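Local atomic coordinates of uncharacterized protein (Bacillus thuringiensis serovar kurstaki, PDB entry 4XE7), a protein that probably polymerises into actin-like filaments of the bacterial cytoskeleton, as ParM proteins do when they segregate plasmid DNA. Residues 34-39 against 134-139; 67-72 against 138-143. One frame throughout, in Å; residues are numbered along the deposited sequence.

Interaction 1. Residues 34-39 against 134-139; sequences ESFAIP and MAVAAA
Phe36 and Val136 meet where a helix packs on a beta-sheet, the layered arrangement on which the actin-like fold of ParM proteins is built. Strand 33-45 lies next to strand 21-27 in a large mixed sheet, and helix 123-140 runs across that surface. The principle at work is the alternation of a strand: the CB atoms of Glu34, Phe36 and Ile38 lie on the helix side of the strand, while those of Ser35 and Ala37 lie on the other, where Tyr401 touches both. Of these, Phe36 does most of the touching. Its CG is set between the backbone N and the carbonyl carbon (chi1 60°), and the ring projects from the strand with CZ leading. That atom lies 3.8 Å from Val136 CB and equally 3.8 Å from Val136 CG1, the methyl placed anti to the helix backbone N (chi1 176°). The two side chains cross obliquely. A different approach is made by the backbone: Ala137 N comes to the ring edge, 4.2 Å from Phe36 CZ. Ile38 CG1, two residues along the strand, also lies at that ring's edge, in its plane, and Ile38 itself packs on Thr132 and Ser133, earlier in the helix. Phe26 and Ile24 of the adjoining strand continue the apolar layer beside Phe36. The interface is buried and rests on van der Waals packing, without a polar bond between the two segments. At its margin the methyl of Ala137 only just reaches the ring, its CB 4.5 Å from Phe36 CE1.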
loop_
_atom_site.group_PDB
_atom_site.type_symbol
_atom_site.label_atom_id
_atom_site.label_comp_id
_atom_site.label_asym_id
_atom_site.label_seq_id
_atom_site.Cartn_x
_atom_site.Cartn_y
_atom_site.Cartn_z
ATOM N N GLU A 34 9.087 5.572 5.738
ATOM C CA GLU A 34 7.975 5.124 6.571
ATOM C C GLU A 34 6.661 5.268 5.786
ATOM O O GLU A 34 6.434 6.280 5.129
ATOM C CB GLU A 34 7.942 5.935 7.875
ATOM C CG GLU A 34 6.991 5.421 8.924
ATOM C CD GLU A 34 7.321 5.947 10.318
ATOM O OE1 GLU A 34 8.518 5.977 10.671
ATOM O OE2 GLU A 34 6.393 6.356 11.047
ATOM N N SER A 35 5.809 4.252 5.834
ATOM C CA SER A 35 4.583 4.247 5.031
ATOM C C SER A 35 3.369 3.795 5.812
ATOM O O SER A 35 3.463 2.914 6.692
ATOM C CB SER A 35 4.731 3.337 3.813
ATOM O OG SER A 35 5.779 3.775 2.976
ATOM N N PHE A 36 2.232 4.403 5.483
ATOM C CA PHE A 36 0.934 3.904 5.927
ATOM C C PHE A 36 -0.147 4.267 4.909
ATOM O O PHE A 36 0.088 5.036 3.965
ATOM C CB PHE A 36 0.577 4.438 7.316
ATOM C CG PHE A 36 0.494 5.941 7.404
ATOM C CD1 PHE A 36 1.599 6.687 7.794
ATOM C CD2 PHE A 36 -0.695 6.606 7.111
ATOM C CE1 PHE A 36 1.526 8.070 7.882
ATOM C CE2 PHE A 36 -0.785 7.994 7.215
ATOM C CZ PHE A 36 0.340 8.724 7.585
ATOM N N ALA A 37 -1.327 3.692 5.104
ATOM C CA ALA A 37 -2.462 3.900 4.225
ATOM C C ALA A 37 -3.671 4.366 5.029
ATOM O O ALA A 37 -3.955 3.843 6.105
ATOM C CB ALA A 37 -2.798 2.635 3.489
ATOM N N ILE A 38 -4.386 5.344 4.498
ATOM C CA ILE A 38 -5.647 5.763 5.096
ATOM C C ILE A 38 -6.762 5.449 4.113
ATOM O O ILE A 38 -6.755 5.950 2.991
ATOM C CB ILE A 38 -5.643 7.265 5.445
ATOM C CG1 ILE A 38 -4.507 7.571 6.429
ATOM C CG2 ILE A 38 -6.980 7.677 6.057
ATOM C CD1 ILE A 38 -4.447 9.040 6.913
ATOM N N PRO A 39 -7.723 4.603 4.519
ATOM C CA PRO A 39 -8.798 4.292 3.571
ATOM C C PRO A 39 -9.579 5.557 3.180
ATOM O O PRO A 39 -9.798 6.480 3.990
ATOM C CB PRO A 39 -9.685 3.301 4.337
ATOM C CG PRO A 39 -8.841 2.812 5.493
ATOM C CD PRO A 39 -7.905 3.931 5.820
ATOM N N MET A 134 -0.712 13.648 5.477
ATOM C CA MET A 134 0.371 14.612 5.698
ATOM C C MET A 134 0.488 15.011 7.168
ATOM O O MET A 134 1.588 15.135 7.702
ATOM C CB MET A 134 0.154 15.888 4.875
ATOM C CG MET A 134 0.323 15.756 3.384
ATOM S SD MET A 134 -0.064 17.318 2.550
ATOM C CE MET A 134 0.306 16.816 0.857
ATOM N N ALA A 135 -0.658 15.260 7.802
ATOM C CA ALA A 135 -0.688 15.701 9.201
ATOM C C ALA A 135 -0.214 14.625 10.152
ATOM O O ALA A 135 0.471 14.921 11.134
ATOM C CB ALA A 135 -2.107 16.151 9.607
ATOM N N VAL A 136 -0.598 13.385 9.883
ATOM C CA VAL A 136 -0.156 12.275 10.729
ATOM C C VAL A 136 1.365 12.081 10.644
ATOM O O VAL A 136 2.030 11.905 11.667
ATOM C CB VAL A 136 -0.871 10.949 10.364
ATOM C CG1 VAL A 136 -0.319 9.780 11.215
ATOM C CG2 VAL A 136 -2.378 11.089 10.584
ATOM N N ALA A 137 1.917 12.128 9.438
ATOM C CA ALA A 137 3.371 12.017 9.281
ATOM C C ALA A 137 4.089 13.170 9.959
ATOM O O ALA A 137 5.167 12.989 10.554
ATOM C CB ALA A 137 3.753 11.971 7.824
ATOM N N ALA A 138 3.509 14.363 9.849
ATOM C CA ALA A 138 4.137 15.527 10.454
ATOM C C ALA A 138 4.120 15.367 11.979
ATOM O O ALA A 138 5.119 15.646 12.655
ATOM C CB ALA A 138 3.446 16.808 10.015
ATOM N N ALA A 139 2.995 14.882 12.504
ATOM C CA ALA A 139 2.873 14.561 13.921
ATOM C C ALA A 139 3.914 13.513 14.340
ATOM O O ALA A 139 4.573 13.686 15.357
ATOM C CB ALA A 139 1.467 14.068 14.240
#

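Interaction 2. Residues 67-72 against 138-143; sequences DEDIEL and AARIGK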
loop_
_atom_site.group_PDB
_atom_site.type_symbol
_atom_site.label_atom_id
_atom_site.label_comp_id
_atom_site.label_asym_id
_atom_site.label_seq_id
_atom_site.Cartn_x
_atom_site.Cartn_y
_atom_site.Cartn_z
ATOM N N ASP A 67 0.473 1.410 13.643
ATOM C CA ASP A 67 -0.298 2.472 13.004
ATOM C C ASP A 67 -1.554 2.721 13.826
ATOM O O ASP A 67 -2.639 2.890 13.293
ATOM C CB ASP A 67 -0.656 2.123 11.546
ATOM C CG ASP A 67 0.571 1.972 10.646
ATOM O OD1 ASP A 67 1.577 2.690 10.851
ATOM O OD2 ASP A 67 0.521 1.139 9.714
ATOM N N GLU A 68 -1.399 2.722 15.143
ATOM C CA GLU A 68 -2.537 2.964 16.007
ATOM C C GLU A 68 -2.989 4.397 15.839
ATOM O O GLU A 68 -4.149 4.718 16.105
ATOM C CB GLU A 68 -2.202 2.671 17.478
ATOM C CG GLU A 68 -1.937 1.197 17.758
ATOM C CD GLU A 68 -1.588 0.918 19.212
ATOM O OE1 GLU A 68 -0.608 1.511 19.712
ATOM O OE2 GLU A 68 -2.285 0.095 19.848
ATOM N N ASP A 69 -2.096 5.262 15.359
ATOM C CA ASP A 69 -2.447 6.672 15.298
ATOM C C ASP A 69 -3.412 7.015 14.163
ATOM O O ASP A 69 -3.869 8.153 14.079
ATOM C CB ASP A 69 -1.191 7.541 15.208
ATOM C CG ASP A 69 -0.321 7.222 13.994
ATOM O OD1 ASP A 69 -0.613 6.260 13.252
ATOM O OD2 ASP A 69 0.680 7.939 13.806
ATOM N N ILE A 70 -3.741 6.053 13.304
ATOM C CA ILE A 70 -4.728 6.331 12.263
ATOM C C ILE A 70 -6.040 5.588 12.493
ATOM O O ILE A 70 -6.968 5.702 11.687
ATOM C CB ILE A 70 -4.209 5.982 10.874
ATOM C CG1 ILE A 70 -3.915 4.486 10.781
ATOM C CG2 ILE A 70 -2.978 6.823 10.549
ATOM C CD1 ILE A 70 -3.705 3.995 9.386
ATOM N N GLU A 71 -6.118 4.852 13.601
ATOM C CA GLU A 71 -7.342 4.145 13.992
ATOM C C GLU A 71 -8.461 5.123 14.350
ATOM O O GLU A 71 -9.647 4.848 14.153
ATOM C CB GLU A 71 -7.069 3.210 15.182
ATOM C CG GLU A 71 -6.080 2.088 14.872
ATOM C CD GLU A 71 -5.763 1.206 16.079
ATOM O OE1 GLU A 71 -6.379 1.398 17.153
ATOM O OE2 GLU A 71 -4.889 0.319 15.947
ATOM N N LEU A 72 -8.075 6.278 14.868
ATOM C CA LEU A 72 -9.060 7.263 15.270
ATOM C C LEU A 72 -8.701 8.631 14.714
ATOM O O LEU A 72 -7.958 9.388 15.338
ATOM C CB LEU A 72 -9.168 7.302 16.795
ATOM C CG LEU A 72 -10.501 7.719 17.406
ATOM C CD1 LEU A 72 -10.437 7.531 18.922
ATOM C CD2 LEU A 72 -10.858 9.156 17.065
ATOM N N ALA A 138 3.509 14.363 9.849
ATOM C CA ALA A 138 4.137 15.527 10.454
ATOM C C ALA A 138 4.120 15.367 11.979
ATOM O O ALA A 138 5.119 15.646 12.655
ATOM C CB ALA A 138 3.446 16.808 10.015
ATOM N N ALA A 139 2.995 14.882 12.504
ATOM C CA ALA A 139 2.873 14.561 13.921
ATOM C C ALA A 139 3.914 13.513 14.340
ATOM O O ALA A 139 4.573 13.686 15.357
ATOM C CB ALA A 139 1.467 14.068 14.240
ATOM N N ARG A 140 4.068 12.450 13.542
ATOM C CA ARG A 140 5.020 11.378 13.845
ATOM C C ARG A 140 6.459 11.857 13.967
ATOM O O ARG A 140 7.233 11.321 14.742
ATOM C CB ARG A 140 4.958 10.289 12.776
ATOM C CG ARG A 140 3.701 9.456 12.821
ATOM C CD ARG A 140 3.767 8.320 11.815
ATOM N NE ARG A 140 2.586 7.481 11.933
ATOM C CZ ARG A 140 2.464 6.297 11.359
ATOM N NH1 ARG A 140 3.455 5.832 10.607
ATOM N NH2 ARG A 140 1.346 5.594 11.522
ATOM N N ILE A 141 6.828 12.860 13.188
ATOM C CA ILE A 141 8.197 13.317 13.212
ATOM C C ILE A 141 8.326 14.581 14.059
ATOM O O ILE A 141 9.342 15.271 14.025
ATOM C CB ILE A 141 8.725 13.522 11.782
ATOM C CG1 ILE A 141 8.114 14.756 11.125
ATOM C CG2 ILE A 141 8.409 12.292 10.945
ATOM C CD1 ILE A 141 8.616 14.975 9.716
ATOM N N GLY A 142 7.292 14.858 14.849
ATOM C CA GLY A 142 7.337 15.908 15.845
ATOM C C GLY A 142 7.407 17.334 15.340
ATOM O O GLY A 142 8.053 18.177 15.960
ATOM N N LYS A 143 6.737 17.618 14.229
ATOM C CA LYS A 143 6.790 18.949 13.636
ATOM C C LYS A 143 5.397 19.511 13.392
ATOM O O LYS A 143 4.586 18.901 12.681
ATOM C CB LYS A 143 7.555 18.928 12.308
ATOM C CG LYS A 143 9.029 18.492 12.374
ATOM C CD LYS A 143 9.560 18.397 10.930
ATOM C CE LYS A 143 10.904 17.672 10.839
ATOM N NZ LYS A 143 12.014 18.524 11.347
HETATM O O HOH W 1 3.642 3.211 9.310
#
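Arg140, the last residue of helix 123-140, reaches the loop at 67-72 through salt bridges to two aspartates. The bridge to Asp69 is bidentate and side-on: Arg140 NE donates to Asp69 OD2 at 2.7 Å, and Arg140 NH2 to Asp69 OD1, also at 2.7 Å. Both oxygens use their syn lone pairs, and the carboxylate and guanidinium planes are nearly coplanar, 19° apart, a match that hinders rotation of either group. The arginine chain is extended from CG to NE, which carries the charged end across to the loop. The second bridge is less regular. Arg140 NH2 also donates to Asp67 OD1, at 3.0 Å, but meets that oxygen from 35° above its carboxylate plane.

One water adds a link, donating to Asp67 OD1 and accepting from Arg140 NH1. Tyr184 OH also bonds Asp69 OD2, and a third carboxylate, that of Glu34, neighbours the guanidinium; three such groups would be expected to favour its positive charge.

Backbone bonds finish the helix: Lys143 N to Ala138 O and Gly142 N to Ala139 O, with Gly142 at positive phi. The salt-bridge network of Asp67, Asp69 and Arg140 thus springs from a helix C-terminus ended by a Schellman motif.

How the interactions relate
Both contacts draw on the final turns of helix 123-140, and their centres are about 6 Å apart, yet they illustrate how chemistry follows depth. Interaction 1 is buried and apolar, joining the helix to the sheet; interaction 2 lies at the surface and is ionic, joining the helix end to a loop that leads into strand 73-79. They meet directly. Glu34 OE2 of the strand forms a 3.0 Å salt bridge with Arg140 NH1, while Phe36 CD1 packs 3.5 Å from the same nitrogen. Val136 touches both the strand and Asp69, so the same valine belongs to the apolar layer and borders the charged cluster.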